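Local coordinates for protein Two-component system sensor histidine kinase (Bacteroides thetaiotaomicron, PDB 3OTT) that probably senses saccharides through the extracellular region described here and relays the signal to a histidine kinase and DNA-binding regulator beyond the membrane, at residues S371-H377 with I388-G392; N343-R347 with A358-R362; Q325-R331 with T600-D605; S435-I441 with M472-I477. All blocks are in the same frame, centred on the assembly; numbering follows the deposited sequence.

All four contacts lie in the second of two beta-propellers, on one side of the chain's centre. Contact 3 joins the first strands of two neighbouring blades, 326-331 and 601-605. The loop it closes encloses the other three along the chain. Contact 2 pairs the last two strands of the blade begun by 326-331. Contact 1 follows and pairs the first two strands of the next blade. Their centres are about 11 Å apart, and Asn-373 meets Gly-344. Contact 4 is the last of the three enclosed, about 25 Å from contact 2 between centres, and joins a turn to the blade after it. Contacts 1, 3 and 4 also reach the second subunit, so this propeller contributes to the dimer.

Contact 1. Residues S371-H377 with I388-G392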
loop_
_atom_site.group_PDB
_atom_site.type_symbol
_atom_site.label_atom_id
_atom_site.label_comp_id
_atom_site.label_asym_id
_atom_site.label_seq_id
_atom_site.Cartn_x
_atom_site.Cartn_y
_atom_site.Cartn_z
ATOM N N SER B 371 -1.063 7.415 23.073
ATOM C CA SER B 371 -1.027 8.792 23.555
ATOM C C SER B 371 -0.184 9.706 22.632
ATOM O O SER B 371 -0.479 10.886 22.578
ATOM C CB SER B 371 -0.506 8.900 25.016
ATOM O OG SER B 371 0.747 8.188 25.139
ATOM N N HIS B 372 0.813 9.150 21.916
ATOM C CA HIS B 372 1.788 9.897 21.067
ATOM C C HIS B 372 2.484 8.908 20.152
ATOM O O HIS B 372 2.763 7.772 20.556
ATOM C CB HIS B 372 2.885 10.589 21.900
ATOM C CG HIS B 372 3.481 11.807 21.260
ATOM N ND1 HIS B 372 4.395 11.753 20.224
ATOM C CD2 HIS B 372 3.296 13.120 21.513
ATOM C CE1 HIS B 372 4.728 12.978 19.854
ATOM N NE2 HIS B 372 4.079 13.829 20.618
ATOM N N ASN B 373 2.800 9.345 18.930
ATOM C CA ASN B 373 3.477 8.484 17.971
ATOM C C ASN B 373 4.973 8.242 18.220
ATOM O O ASN B 373 5.532 7.202 17.792
ATOM C CB ASN B 373 3.276 9.056 16.561
ATOM C CG ASN B 373 1.913 8.713 16.010
ATOM O OD1 ASN B 373 1.260 7.800 16.495
ATOM N ND2 ASN B 373 1.476 9.437 15.034
ATOM N N ARG B 374 5.623 9.188 18.867
ATOM C CA ARG B 374 7.071 9.155 18.964
ATOM C C ARG B 374 7.491 8.258 20.148
ATOM O O ARG B 374 7.313 8.606 21.302
ATOM C CB ARG B 374 7.630 10.582 19.058
ATOM C CG ARG B 374 9.142 10.715 18.951
ATOM C CD ARG B 374 9.611 12.129 18.475
ATOM N NE ARG B 374 9.158 12.496 17.143
ATOM C CZ ARG B 374 9.748 12.146 16.000
ATOM N NH1 ARG B 374 10.896 11.412 15.967
ATOM N NH2 ARG B 374 9.204 12.551 14.870
ATOM N N ILE B 375 7.992 7.078 19.819
ATOM C CA ILE B 375 8.368 6.053 20.766
ATOM C C ILE B 375 9.842 6.290 21.016
ATOM O O ILE B 375 10.615 6.535 20.052
ATOM C CB ILE B 375 8.251 4.648 20.113
ATOM C CG1 ILE B 375 6.840 4.421 19.504
ATOM C CG2 ILE B 375 8.583 3.575 21.162
ATOM C CD1 ILE B 375 5.757 4.737 20.446
ATOM N N ARG B 376 10.241 6.242 22.283
ATOM C CA ARG B 376 11.641 6.503 22.659
ATOM C C ARG B 376 12.293 5.299 23.372
ATOM O O ARG B 376 13.496 5.168 23.375
ATOM C CB ARG B 376 11.759 7.805 23.470
ATOM C CG ARG B 376 10.871 8.940 22.961
ATOM C CD ARG B 376 11.260 10.327 23.338
ATOM N NE ARG B 376 12.394 10.642 22.569
ATOM C CZ ARG B 376 12.565 11.627 21.686
ATOM N NH1 ARG B 376 11.653 12.572 21.386
ATOM N NH2 ARG B 376 13.756 11.629 21.124
ATOM N N HIS B 377 11.497 4.378 23.890
ATOM C CA HIS B 377 12.060 3.230 24.567
ATOM C C HIS B 377 11.001 2.193 24.853
ATOM O O HIS B 377 9.848 2.540 25.139
ATOM C CB HIS B 377 12.813 3.591 25.851
ATOM C CG HIS B 377 13.766 2.525 26.301
ATOM N ND1 HIS B 377 13.791 2.038 27.595
ATOM C CD2 HIS B 377 14.694 1.815 25.616
ATOM C CE1 HIS B 377 14.728 1.105 27.691
ATOM N NE2 HIS B 377 15.294 0.961 26.501
ATOM N N ILE B 388 6.399 1.328 27.673
ATOM C CA ILE B 388 6.991 2.115 26.595
ATOM C C ILE B 388 7.150 3.564 27.075
ATOM O O ILE B 388 6.298 4.068 27.861
ATOM C CB ILE B 388 6.219 2.001 25.243
ATOM C CG1 ILE B 388 4.774 2.404 25.449
ATOM C CG2 ILE B 388 6.249 0.502 24.628
ATOM C CD1 ILE B 388 4.090 2.832 24.121
ATOM N N ALA B 389 8.235 4.209 26.646
ATOM C CA ALA B 389 8.390 5.607 26.937
ATOM C C ALA B 389 8.142 6.336 25.637
ATOM O O ALA B 389 8.648 5.909 24.553
ATOM C CB ALA B 389 9.829 5.916 27.497
ATOM N N THR B 390 7.361 7.418 25.736
ATOM C CA THR B 390 6.976 8.210 24.568
ATOM C C THR B 390 6.929 9.710 24.886
ATOM O O THR B 390 7.077 10.086 26.064
ATOM C CB THR B 390 5.552 7.822 24.018
ATOM O OG1 THR B 390 4.539 8.468 24.781
ATOM C CG2 THR B 390 5.301 6.303 23.913
ATOM N N ASP B 391 6.669 10.556 23.865
ATOM C CA ASP B 391 6.522 12.002 24.046
ATOM C C ASP B 391 5.135 12.346 24.533
ATOM O O ASP B 391 4.831 13.530 24.709
ATOM C CB ASP B 391 6.828 12.820 22.741
ATOM C CG ASP B 391 8.333 13.020 22.494
ATOM O OD1 ASP B 391 9.160 12.591 23.350
ATOM O OD2 ASP B 391 8.702 13.542 21.419
ATOM N N GLY B 392 4.316 11.311 24.774
ATOM C CA GLY B 392 3.051 11.405 25.498
ATOM C C GLY B 392 3.078 10.527 26.775
ATOM O O GLY B 392 2.149 9.739 27.026
#
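This beta hairpin of a propeller blade pairs the innermost strand, 375-380, with its neighbour, 386-390, and Ile-375 faces Thr-390 across it. The hairpin lies in a two-component regulator propeller repeat. A classic beta bulge interrupts the pairing: Arg-376 and His-377 both face Ala-389. Arg-376 N gives Ala-389 O a good bond of 2.8 Å, while the one from His-377 N is weak. Ala-389 N returns a bond to His-377 O.

Beyond the strands, Asp-391 meets two side chains. Its CB sits over the centre of the His-372 ring, 3.5 Å from the centroid and 6° off the normal, a CH-pi contact. His-372 CG stands anti to the backbone N (chi1 -153°), which turns the ring under Asp-391. ND1 accepts Arg-374 N in the ring plane at 3.2 Å. NE2 hydrogen-bonds to Tyr-75 of the second subunit. An alanine in place of His-372 would probably leave Asp-391 CB without its ring and Tyr-75 of the second subunit without its partner.

The Asp-391 carboxylate forms a salt bridge with Arg-376. NH1 meets OD1 on its syn side at 3.2 Å; the bond to OD2 is weak. Arg-376 NH2 continues to Gln-129 of the second subunit. Gly-392 N closes an ST turn on Thr-390 OG1, which also hydrogen-bonds to Ser-393 O. Ser-371 OG donates to Gly-392 O at 2.8 Å.

Contact 2. Residues N343-R347 with A358-R362; sequences NGLIR and AIWYR
Trp-360 and Ile-346 form a non-hydrogen-bonded antiparallel pair between strands 344-348 and 359-361, the two outer strands of a propeller blade. From CB, Trp-360 CG stands anti to the backbone N (chi1 -167°), which lays the indole along the neighbouring strand. CG and CD2 lie beneath Ile-346 CG1, which sits 3.5 Å from the centroid of the five-membered ring and 3° off its normal. Ile-346 CD1 reaches further, over CD2 and CE2, at 3.8 Å from each. At the edge, NE1 donates to Asn-343 O at 3.0 Å, with the acceptor somewhat tilted from the ring plane. Further along, CZ2 passes 4.0 Å from Asn-343 ND2, which is hydrogen-bonded to Gly-323 O. The opposite ring face carries the guanidinium of Arg-362, with CZ above its centre; Asp-322 takes that charge in a salt bridge. Replacing Trp-360 by an alanine would probably leave Asn-343 O without its indole donor and uncover Ile-346.

On the other face of the sheet, Ile-359 CD1 lies over one face of the Arg-347 guanidinium, 3.8 Å from NH2. Backbone bonds join Leu-345 with Tyr-361 and Arg-347 with Ile-359 in both directions. The backbone angles of Gly-344 call for glycine, and a CB there would clash with Tyr-361 O. The indole is thus gripped on two faces and by its one N-H. That satisfies its polar atom and probably fixes its rotation.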
loop_
_atom_site.group_PDB
_atom_site.type_symbol
_atom_site.label_atom_id
_atom_site.label_comp_id
_atom_site.label_asym_id
_atom_site.label_seq_id
_atom_site.Cartn_x
_atom_site.Cartn_y
_atom_site.Cartn_z
ATOM N N ASN B 343 6.780 7.015 13.924
ATOM C CA ASN B 343 5.374 6.937 13.538
ATOM C C ASN B 343 4.633 5.804 14.223
ATOM O O ASN B 343 3.953 5.021 13.535
ATOM C CB ASN B 343 5.231 6.752 12.011
ATOM C CG ASN B 343 3.771 7.035 11.505
ATOM O OD1 ASN B 343 2.984 7.767 12.155
ATOM N ND2 ASN B 343 3.413 6.435 10.356
ATOM N N GLY B 344 4.763 5.686 15.548
ATOM C CA GLY B 344 4.009 4.654 16.280
ATOM C C GLY B 344 4.727 3.314 16.476
ATOM O O GLY B 344 5.939 3.171 16.215
ATOM N N LEU B 345 3.988 2.307 16.916
ATOM C CA LEU B 345 4.605 1.087 17.418
ATOM C C LEU B 345 3.915 -0.146 16.844
ATOM O O LEU B 345 2.703 -0.313 16.978
ATOM C CB LEU B 345 4.523 1.077 18.962
ATOM C CG LEU B 345 5.012 -0.125 19.779
ATOM C CD1 LEU B 345 6.520 -0.340 19.743
ATOM C CD2 LEU B 345 4.532 -0.047 21.275
ATOM N N ILE B 346 4.707 -1.043 16.287
ATOM C CA ILE B 346 4.173 -2.189 15.605
ATOM C C ILE B 346 4.500 -3.467 16.387
ATOM O O ILE B 346 5.691 -3.717 16.675
ATOM C CB ILE B 346 4.708 -2.276 14.182
ATOM C CG1 ILE B 346 4.510 -0.941 13.445
ATOM C CG2 ILE B 346 4.046 -3.444 13.397
ATOM C CD1 ILE B 346 5.298 -0.868 12.138
ATOM N N ARG B 347 3.436 -4.225 16.727
ATOM C CA ARG B 347 3.543 -5.564 17.282
ATOM C C ARG B 347 3.299 -6.644 16.226
ATOM O O ARG B 347 2.300 -6.595 15.501
ATOM C CB ARG B 347 2.456 -5.809 18.324
ATOM C CG ARG B 347 2.767 -6.885 19.309
ATOM C CD ARG B 347 1.522 -7.180 20.094
ATOM N NE ARG B 347 0.705 -8.151 19.382
ATOM C CZ ARG B 347 -0.317 -8.816 19.915
ATOM N NH1 ARG B 347 -0.658 -8.605 21.176
ATOM N NH2 ARG B 347 -0.967 -9.721 19.188
ATOM N N ALA B 358 0.143 -8.203 12.198
ATOM C CA ALA B 358 0.753 -7.004 12.771
ATOM C C ALA B 358 -0.338 -6.159 13.388
ATOM O O ALA B 358 -1.441 -6.057 12.858
ATOM C CB ALA B 358 1.461 -6.235 11.695
ATOM N N ILE B 359 -0.035 -5.559 14.517
ATOM C CA ILE B 359 -0.900 -4.508 15.033
ATOM C C ILE B 359 -0.077 -3.220 15.158
ATOM O O ILE B 359 1.027 -3.226 15.713
ATOM C CB ILE B 359 -1.477 -4.904 16.387
ATOM C CG1 ILE B 359 -2.313 -6.169 16.231
ATOM C CG2 ILE B 359 -2.330 -3.793 16.983
ATOM C CD1 ILE B 359 -2.654 -6.771 17.582
ATOM N N TRP B 360 -0.629 -2.112 14.678
ATOM C CA TRP B 360 0.134 -0.904 14.587
ATOM C C TRP B 360 -0.574 0.146 15.427
ATOM O O TRP B 360 -1.667 0.609 15.027
ATOM C CB TRP B 360 0.230 -0.436 13.137
ATOM C CG TRP B 360 1.266 0.654 12.915
ATOM C CD1 TRP B 360 1.757 1.542 13.838
ATOM C CD2 TRP B 360 1.932 0.937 11.680
ATOM N NE1 TRP B 360 2.699 2.352 13.250
ATOM C CE2 TRP B 360 2.833 1.989 11.926
ATOM C CE3 TRP B 360 1.857 0.375 10.375
ATOM C CZ2 TRP B 360 3.647 2.518 10.927
ATOM C CZ3 TRP B 360 2.662 0.896 9.374
ATOM C CH2 TRP B 360 3.556 1.958 9.653
ATOM N N TYR B 361 0.048 0.476 16.577
ATOM C CA TYR B 361 -0.489 1.424 17.562
ATOM C C TYR B 361 -0.036 2.831 17.207
ATOM O O TYR B 361 1.191 3.087 17.019
ATOM C CB TYR B 361 -0.006 1.101 18.971
ATOM C CG TYR B 361 -0.569 -0.177 19.484
ATOM C CD1 TYR B 361 0.077 -1.418 19.217
ATOM C CD2 TYR B 361 -1.768 -0.194 20.211
ATOM C CE1 TYR B 361 -0.480 -2.646 19.656
ATOM C CE2 TYR B 361 -2.329 -1.439 20.678
ATOM C CZ TYR B 361 -1.660 -2.650 20.366
ATOM O OH TYR B 361 -2.161 -3.855 20.766
ATOM N N ARG B 362 -1.009 3.723 17.017
ATOM C CA ARG B 362 -0.635 5.125 16.827
ATOM C C ARG B 362 -1.679 6.082 17.213
ATOM O O ARG B 362 -2.843 5.685 17.422
ATOM C CB ARG B 362 -0.158 5.452 15.434
ATOM C CG ARG B 362 -1.119 5.288 14.437
ATOM C CD ARG B 362 -0.680 4.090 13.647
ATOM N NE ARG B 362 -0.139 4.387 12.324
ATOM C CZ ARG B 362 -0.670 3.849 11.225
ATOM N NH1 ARG B 362 -1.725 3.039 11.347
ATOM N NH2 ARG B 362 -0.167 4.099 10.025
#

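Contact 3. Residues Q325-R331 with T600-D605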
loop_
_atom_site.group_PDB
_atom_site.type_symbol
_atom_site.label_atom_id
_atom_site.label_comp_id
_atom_site.label_asym_id
_atom_site.label_seq_id
_atom_site.Cartn_x
_atom_site.Cartn_y
_atom_site.Cartn_z
ATOM N N GLN B 325 10.178 5.507 10.996
ATOM C CA GLN B 325 11.616 5.438 11.261
ATOM C C GLN B 325 11.846 4.743 12.624
ATOM O O GLN B 325 11.416 5.239 13.674
ATOM C CB GLN B 325 12.216 6.838 11.300
ATOM C CG GLN B 325 13.751 6.844 11.590
ATOM C CD GLN B 325 14.535 6.583 10.339
ATOM O OE1 GLN B 325 14.154 7.040 9.263
ATOM N NE2 GLN B 325 15.642 5.839 10.464
ATOM N N PHE B 326 12.552 3.621 12.615
ATOM C CA PHE B 326 12.643 2.772 13.801
ATOM C C PHE B 326 13.720 3.184 14.759
ATOM O O PHE B 326 14.902 3.256 14.354
ATOM C CB PHE B 326 12.815 1.286 13.399
ATOM C CG PHE B 326 11.615 0.709 12.688
ATOM C CD1 PHE B 326 11.695 0.356 11.366
ATOM C CD2 PHE B 326 10.409 0.523 13.355
ATOM C CE1 PHE B 326 10.585 -0.170 10.720
ATOM C CE2 PHE B 326 9.281 0.008 12.705
ATOM C CZ PHE B 326 9.374 -0.339 11.409
ATOM N N TYR B 327 13.312 3.503 16.002
ATOM C CA TYR B 327 14.225 3.917 17.065
ATOM C C TYR B 327 14.362 2.912 18.229
ATOM O O TYR B 327 15.338 2.955 18.989
ATOM C CB TYR B 327 13.913 5.340 17.598
ATOM C CG TYR B 327 14.086 6.430 16.529
ATOM C CD1 TYR B 327 15.362 6.768 16.019
ATOM C CD2 TYR B 327 12.995 7.110 16.028
ATOM C CE1 TYR B 327 15.527 7.795 15.041
ATOM C CE2 TYR B 327 13.141 8.118 15.031
ATOM C CZ TYR B 327 14.410 8.466 14.576
ATOM O OH TYR B 327 14.521 9.454 13.601
ATOM N N SER B 328 13.396 2.022 18.352
ATOM C CA SER B 328 13.397 0.987 19.395
ATOM C C SER B 328 12.874 -0.301 18.798
ATOM O O SER B 328 11.776 -0.351 18.209
ATOM C CB SER B 328 12.513 1.353 20.563
ATOM O OG SER B 328 12.828 2.636 21.024
ATOM N N LEU B 329 13.717 -1.319 18.927
ATOM C CA LEU B 329 13.386 -2.684 18.582
ATOM C C LEU B 329 13.509 -3.479 19.880
ATOM O O LEU B 329 14.397 -3.216 20.732
ATOM C CB LEU B 329 14.364 -3.193 17.553
ATOM C CG LEU B 329 14.627 -2.248 16.369
ATOM C CD1 LEU B 329 15.807 -2.755 15.566
ATOM C CD2 LEU B 329 13.389 -2.076 15.464
ATOM N N PHE B 330 12.553 -4.388 20.065
ATOM C CA PHE B 330 12.456 -5.199 21.245
ATOM C C PHE B 330 11.642 -6.435 20.931
ATOM O O PHE B 330 10.703 -6.402 20.158
ATOM C CB PHE B 330 11.820 -4.403 22.384
ATOM C CG PHE B 330 11.956 -5.073 23.735
ATOM C CD1 PHE B 330 13.150 -4.974 24.462
ATOM C CD2 PHE B 330 10.871 -5.814 24.284
ATOM C CE1 PHE B 330 13.271 -5.617 25.739
ATOM C CE2 PHE B 330 10.978 -6.463 25.527
ATOM C CZ PHE B 330 12.178 -6.383 26.250
ATOM N N ARG B 331 12.028 -7.548 21.494
ATOM C CA ARG B 331 11.219 -8.766 21.414
ATOM C C ARG B 331 10.927 -9.199 22.870
ATOM O O ARG B 331 11.845 -9.346 23.673
ATOM C CB ARG B 331 11.995 -9.869 20.674
ATOM C CG ARG B 331 11.120 -11.012 20.209
ATOM C CD ARG B 331 11.882 -12.238 19.923
ATOM N NE ARG B 331 11.024 -13.210 19.273
ATOM C CZ ARG B 331 11.390 -14.480 19.078
ATOM N NH1 ARG B 331 12.580 -14.866 19.508
ATOM N NH2 ARG B 331 10.586 -15.354 18.469
ATOM N N THR B 600 19.165 3.460 12.795
ATOM C CA THR B 600 18.988 4.291 13.978
ATOM C C THR B 600 18.508 3.427 15.155
ATOM O O THR B 600 18.203 3.936 16.229
ATOM C CB THR B 600 17.962 5.360 13.710
ATOM O OG1 THR B 600 16.882 4.700 13.075
ATOM C CG2 THR B 600 18.517 6.459 12.777
ATOM N N SER B 601 18.537 2.114 14.968
ATOM C CA SER B 601 18.069 1.184 15.987
ATOM C C SER B 601 18.779 -0.165 15.856
ATOM O O SER B 601 19.010 -0.616 14.743
ATOM C CB SER B 601 16.560 0.942 15.725
ATOM O OG SER B 601 16.064 0.513 16.957
ATOM N N LEU B 602 19.098 -0.823 16.953
ATOM C CA LEU B 602 19.726 -2.175 16.870
ATOM C C LEU B 602 19.151 -3.180 17.931
ATOM O O LEU B 602 18.850 -2.774 19.054
ATOM C CB LEU B 602 21.269 -2.113 17.006
ATOM C CG LEU B 602 22.166 -1.343 16.011
ATOM C CD1 LEU B 602 23.550 -1.010 16.617
ATOM C CD2 LEU B 602 22.368 -2.050 14.628
ATOM N N LEU B 603 19.002 -4.459 17.573
ATOM C CA LEU B 603 18.538 -5.469 18.524
ATOM C C LEU B 603 19.184 -6.819 18.245
ATOM O O LEU B 603 19.057 -7.388 17.134
ATOM C CB LEU B 603 17.007 -5.637 18.460
ATOM C CG LEU B 603 16.336 -6.764 19.325
ATOM C CD1 LEU B 603 16.406 -6.473 20.837
ATOM C CD2 LEU B 603 14.894 -7.040 18.960
ATOM N N PHE B 604 19.873 -7.346 19.256
ATOM C CA PHE B 604 20.354 -8.709 19.214
ATOM C C PHE B 604 19.312 -9.667 19.780
ATOM O O PHE B 604 18.922 -9.518 20.926
ATOM C CB PHE B 604 21.605 -8.815 20.066
ATOM C CG PHE B 604 22.191 -10.200 20.107
ATOM C CD1 PHE B 604 22.316 -10.962 18.953
ATOM C CD2 PHE B 604 22.650 -10.739 21.321
ATOM C CE1 PHE B 604 22.873 -12.292 18.999
ATOM C CE2 PHE B 604 23.194 -12.050 21.369
ATOM C CZ PHE B 604 23.278 -12.818 20.204
ATOM N N ASP B 605 18.875 -10.647 18.984
ATOM C CA ASP B 605 18.012 -11.750 19.469
ATOM C C ASP B 605 18.840 -13.022 19.696
ATOM O O ASP B 605 19.224 -13.686 18.734
ATOM C CB ASP B 605 16.854 -12.070 18.507
ATOM C CG ASP B 605 15.783 -13.053 19.145
ATOM O OD1 ASP B 605 15.626 -13.144 20.405
ATOM O OD2 ASP B 605 15.066 -13.710 18.356
#
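Two groups grip Thr-600 OG1: it donates to Phe-326 O at 2.8 Å and accepts Gln-325 NE2 at 3.1 Å. The contact joins the innermost strands of two neighbouring blades of a beta-propeller, 326-331 and 601-605. The strands run nearly parallel, 12° apart, but are packed through side chains and are not paired as one sheet. The blade of 601-605 takes its outermost strand, 310-313, from much earlier in the chain, the ring closure known from many propellers.

The bond from Gln-325 is nearly straight, at 168°, and lies in the amide plane. Its chain bends at chi2 (82°) to bring the amide to Thr-600. Thr-600 CB also packs against Tyr-327 CE1 at 3.7 Å. The hydroxyl of Tyr-327 bonds to Gln-127 of the second subunit.

Further along, Ser-601 OG sits close to the Leu-329 side chain, 3.2 Å from CG. Leu-329 CB then meets Leu-603 CB at 3.7 Å, and Leu-603 CD2 lies against the backbone of Phe-330. The strands spread apart as they run: their CA atoms are 4.8 Å apart at Tyr-327 and Ser-601 but 7.7 Å at Arg-331 and Asp-605. Arg-331, extended from CG to NE, bridges that wider end to Asp-605. Its guanidinium plane is almost perpendicular to the Asp-605 carboxylate. Arg-331 NH1 reaches Asp-605 OD2 at 3.0 Å in a salt bridge.

Contact 4. Residues S435-I441 with M472-I477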
loop_
_atom_site.group_PDB
_atom_site.type_symbol
_atom_site.label_atom_id
_atom_site.label_comp_id
_atom_site.label_asym_id
_atom_site.label_seq_id
_atom_site.Cartn_x
_atom_site.Cartn_y
_atom_site.Cartn_z
ATOM N N SER B 435 13.333 8.434 33.068
ATOM C CA SER B 435 14.089 9.594 32.703
ATOM C C SER B 435 13.264 10.433 31.734
ATOM O O SER B 435 12.616 9.900 30.839
ATOM C CB SER B 435 15.462 9.220 32.111
ATOM O OG SER B 435 15.379 8.854 30.740
ATOM N N THR B 436 13.359 11.742 31.896
ATOM C CA THR B 436 12.563 12.690 31.162
ATOM C C THR B 436 13.423 13.803 30.450
ATOM O O THR B 436 14.563 14.051 30.796
ATOM C CB THR B 436 11.628 13.298 32.226
ATOM O OG1 THR B 436 10.610 12.320 32.537
ATOM C CG2 THR B 436 10.966 14.461 31.763
ATOM N N CYS B 437 12.844 14.499 29.483
ATOM C CA CYS B 437 13.362 15.777 29.078
ATOM C C CYS B 437 12.600 16.807 29.945
ATOM O O CYS B 437 11.368 16.696 30.121
ATOM C CB CYS B 437 13.091 15.988 27.577
ATOM S SG CYS B 437 13.399 17.663 26.900
ATOM N N LEU B 438 13.308 17.745 30.548
ATOM C CA LEU B 438 12.695 18.837 31.351
ATOM C C LEU B 438 12.268 18.511 32.786
ATOM O O LEU B 438 12.232 19.411 33.624
ATOM C CB LEU B 438 11.522 19.548 30.650
ATOM C CG LEU B 438 11.738 20.456 29.423
ATOM C CD1 LEU B 438 10.305 20.910 28.994
ATOM C CD2 LEU B 438 12.617 21.676 29.696
ATOM N N GLY B 439 11.970 17.247 33.096
ATOM C CA GLY B 439 11.615 16.919 34.477
ATOM C C GLY B 439 12.636 16.101 35.251
ATOM O O GLY B 439 12.333 15.542 36.295
ATOM N N GLY B 440 13.858 15.997 34.770
ATOM C CA GLY B 440 14.800 15.129 35.469
ATOM C C GLY B 440 14.422 13.649 35.491
ATOM O O GLY B 440 13.902 13.124 34.509
ATOM N N ILE B 441 14.745 12.967 36.602
ATOM C CA ILE B 441 14.401 11.549 36.786
ATOM C C ILE B 441 13.331 11.345 37.895
ATOM O O ILE B 441 13.362 11.953 38.970
ATOM C CB ILE B 441 15.669 10.711 37.152
ATOM C CG1 ILE B 441 16.728 10.775 36.024
ATOM C CG2 ILE B 441 15.300 9.250 37.488
ATOM C CD1 ILE B 441 18.198 10.529 36.573
ATOM N N MET B 472 18.615 18.802 33.347
ATOM C CA MET B 472 17.225 18.351 33.430
ATOM C C MET B 472 16.806 17.493 32.227
ATOM O O MET B 472 15.732 16.842 32.277
ATOM C CB MET B 472 16.264 19.523 33.625
ATOM C CG MET B 472 16.363 20.177 35.026
ATOM S SD MET B 472 15.973 19.007 36.381
ATOM C CE MET B 472 14.216 18.875 36.304
ATOM N N PHE B 473 17.658 17.487 31.189
ATOM C CA PHE B 473 17.469 16.664 29.986
ATOM C C PHE B 473 18.264 15.380 30.046
ATOM O O PHE B 473 19.497 15.330 29.787
ATOM C CB PHE B 473 17.788 17.423 28.701
ATOM C CG PHE B 473 17.603 18.896 28.845
ATOM C CD1 PHE B 473 16.424 19.513 28.390
ATOM C CD2 PHE B 473 18.573 19.668 29.511
ATOM C CE1 PHE B 473 16.222 20.884 28.552
ATOM C CE2 PHE B 473 18.391 21.036 29.692
ATOM C CZ PHE B 473 17.210 21.655 29.198
ATOM N N ILE B 474 17.527 14.335 30.350
ATOM C CA ILE B 474 18.154 13.047 30.589
ATOM C C ILE B 474 17.806 12.045 29.484
ATOM O O ILE B 474 16.632 11.807 29.212
ATOM C CB ILE B 474 17.841 12.576 31.996
ATOM C CG1 ILE B 474 18.622 13.447 32.991
ATOM C CG2 ILE B 474 18.470 11.237 32.243
ATOM C CD1 ILE B 474 17.976 14.527 33.562
ATOM N N ASN B 475 18.820 11.512 28.811
ATOM C CA ASN B 475 18.610 10.587 27.706
ATOM C C ASN B 475 18.391 9.140 28.130
ATOM O O ASN B 475 17.492 8.536 27.614
ATOM C CB ASN B 475 19.717 10.669 26.621
ATOM C CG ASN B 475 19.511 11.849 25.575
ATOM O OD1 ASN B 475 19.142 12.974 25.922
ATOM N ND2 ASN B 475 19.813 11.566 24.298
ATOM N N GLN B 476 19.260 8.571 28.972
ATOM C CA GLN B 476 19.284 7.130 29.350
ATOM C C GLN B 476 19.811 6.975 30.789
ATOM O O GLN B 476 20.745 7.679 31.220
ATOM C CB GLN B 476 20.271 6.323 28.504
ATOM C CG GLN B 476 19.831 5.954 27.118
ATOM C CD GLN B 476 20.955 6.088 26.094
ATOM O OE1 GLN B 476 21.462 7.174 25.864
ATOM N NE2 GLN B 476 21.324 5.004 25.479
ATOM N N ILE B 477 19.215 6.046 31.514
ATOM C CA ILE B 477 19.581 5.794 32.886
ATOM C C ILE B 477 19.779 4.277 32.929
ATOM O O ILE B 477 18.916 3.558 32.458
ATOM C CB ILE B 477 18.506 6.307 33.886
ATOM C CG1 ILE B 477 17.078 5.855 33.478
ATOM C CG2 ILE B 477 18.510 7.838 33.959
ATOM C CD1 ILE B 477 15.933 6.265 34.428
#
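Ser-435, Ile-441, Ile-474 and Ile-477 make the tightly packed, buried side of this contact. Ser-435 CB touches Ile-474 CG2 at 3.6 Å and also rests on Ile-477 CD1. Ile-441 slides past Ile-477 in the opposite direction, with CD1 3.8 Å from Ile-477 CG2. Ile-474 N donates to Thr-436 O at 3.0 Å, which ties the two backbones.

Around the turn, Met-472 O accepts Gly-440 N at 3.2 Å, on a lone pair, and takes a weak bond from Leu-438 N. The Met-472 chain bends at chi2 and chi3 (-61° and -76°), which folds CE back onto the turn, 3.3 Å from Gly-440 N. A side chain at Gly-440 would crowd that methyl, and its positive phi also favours glycine.

The other side is looser. Leu-438 is exposed and brings CD2 to Phe-473 CE1 at 3.9 Å. Cys-437 SG approaches the same ring at its edge, in plane, a sulfur-aromatic contact 5.2 Å from the centroid. Glu-98 of the second subunit packs on Leu-438 and Phe-473. A turn between the second and third strands of one blade, set against the innermost strand of the next, is a blade-to-blade junction of the beta-propeller fold.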